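Local coordinates for Sam-dependent methyltransferases (Streptomyces davawensis jcm 4913, PDB 4D7K), which catalyses the two S-adenosylmethionine-dependent methylations that turn 8-amino-8-demethyl-D-riboflavin into the antibiotic roseoflavin, acting as a homodimer, at the interface of chains A and B. Numbering follows the deposited sequence. Chains: chain A/B, Sam-dependent methyltransferases.

The interface of chains A and B. Residues chain A 89, 92-93, 101, 105; chain B 13-14, 17.
The first two turns of helix 13-35 of chain B, with B:Ala13, B:Ala14 and B:Leu17 all helical and on one face, lie against A:Met89 in the short helix 88-91, the loop residues A:Leu92, A:Leu93 and A:Met101, and A:Thr105 in helix 102-107. The contact illustrates how one bulky apolar side chain can fill a socket in a dimer interface, while small neighbours probably allow the helix to approach. Here the inserted group is B:Leu17, with 89 Å² hidden by the partner. B:Leu17 CG meets A:Met89 CG at 3.6 Å, the two side chains crossing obliquely, and the leucine branches part: CD1 points towards A:Leu92 CB and A:Leu93 CD2, whereas CD2 turns to A:Met89 CG and the hydroxyl of A:Thr105. In A:Met89, CG anti to the backbone N (chi1 -160°) is sent towards B:Leu17. A:Met101 closes another side, where a bend at chi3 (73°) turns the methyl CE back over the helix, 3.8 Å from B:Leu17 CB. A:Met101 SD lies 3.7 Å from B:Ala14 CA, a close approach to the helix backbone. A:Leu92 CD1 touches B:Ala13 CB at 3.7 Å and also lies beside B:Ala14 N. The protein is a homodimer, and two-fold symmetry repeats this socket with the chains exchanged. A polar link borders the apolar patch: A:Thr105 OG1 donates locally to A:Met101 O, four residues earlier, at 2.8 Å, tilted 20° from the carbonyl plane, which would help fix the threonine side chain. A:Thr105 OG1 also lies 3.0 Å from the oxygen of water 1. That water oxygen is 2.8 Å from the backbone carbonyl B:Leu17 O, linking the two chains.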
loop_
_atom_site.group_PDB
_atom_site.type_symbol
_atom_site.label_atom_id
_atom_site.label_comp_id
_atom_site.label_asym_id
_atom_site.label_seq_id
_atom_site.Cartn_x
_atom_site.Cartn_y
_atom_site.Cartn_z
ATOM N N MET A 89 -1.501 -12.619 12.622
ATOM C CA MET A 89 -0.708 -11.660 11.861
ATOM C C MET A 89 -0.112 -10.576 12.767
ATOM O O MET A 89 1.025 -10.143 12.570
ATOM C CB MET A 89 -1.563 -11.028 10.755
ATOM C CG MET A 89 -0.764 -10.391 9.633
ATOM S SD MET A 89 -1.779 -9.842 8.239
ATOM C CE MET A 89 -2.586 -8.419 8.965
ATOM N N LEU A 92 3.148 -11.574 14.645
ATOM C CA LEU A 92 4.408 -11.450 13.917
ATOM C C LEU A 92 4.952 -10.023 13.932
ATOM O O LEU A 92 6.068 -9.771 13.475
ATOM C CB LEU A 92 4.235 -11.914 12.471
ATOM C CG LEU A 92 3.840 -13.373 12.255
ATOM C CD1 LEU A 92 3.607 -13.650 10.773
ATOM C CD2 LEU A 92 4.898 -14.304 12.829
ATOM N N LEU A 93 4.159 -9.090 14.445
ATOM C CA LEU A 93 4.583 -7.702 14.512
ATOM C C LEU A 93 5.159 -7.385 15.890
ATOM O O LEU A 93 5.427 -6.227 16.206
ATOM C CB LEU A 93 3.424 -6.760 14.172
ATOM C CG LEU A 93 2.902 -6.868 12.735
ATOM C CD1 LEU A 93 1.778 -5.881 12.468
ATOM C CD2 LEU A 93 4.026 -6.662 11.740
ATOM N N MET A 101 8.276 -9.983 11.785
ATOM C CA MET A 101 8.232 -9.264 10.518
ATOM C C MET A 101 7.899 -7.796 10.765
ATOM O O MET A 101 7.343 -7.120 9.905
ATOM C CB MET A 101 7.210 -9.906 9.571
ATOM C CG MET A 101 7.653 -11.286 9.074
ATOM S SD MET A 101 6.460 -12.150 8.037
ATOM C CE MET A 101 6.577 -11.201 6.522
ATOM N N THR A 105 7.539 -4.097 8.073
ATOM C CA THR A 105 6.219 -3.487 8.160
ATOM C C THR A 105 6.315 -2.035 8.640
ATOM O O THR A 105 5.468 -1.211 8.299
ATOM C CB THR A 105 5.297 -4.319 9.085
ATOM O OG1 THR A 105 5.262 -5.671 8.614
ATOM C CG2 THR A 105 3.882 -3.774 9.092
ATOM N N ALA B 13 -0.118 -16.016 7.762
ATOM C CA ALA B 13 0.079 -14.644 8.225
ATOM C C ALA B 13 1.341 -14.027 7.618
ATOM O O ALA B 13 1.330 -12.869 7.203
ATOM C CB ALA B 13 0.142 -14.600 9.749
ATOM N N ALA B 14 2.412 -14.812 7.553
ATOM C CA ALA B 14 3.685 -14.344 7.007
ATOM C C ALA B 14 3.546 -13.890 5.554
ATOM O O ALA B 14 4.054 -12.833 5.175
ATOM C CB ALA B 14 4.745 -15.441 7.123
ATOM N N LEU B 17 1.552 -10.484 5.349
ATOM C CA LEU B 17 2.377 -9.331 5.689
ATOM C C LEU B 17 3.337 -8.976 4.560
ATOM O O LEU B 17 3.462 -7.813 4.194
ATOM C CB LEU B 17 3.160 -9.596 6.975
ATOM C CG LEU B 17 2.375 -9.361 8.265
ATOM C CD1 LEU B 17 3.208 -9.695 9.490
ATOM C CD2 LEU B 17 1.876 -7.919 8.332
HETATM O O HOH W 1 3.765 -5.721 6.055
#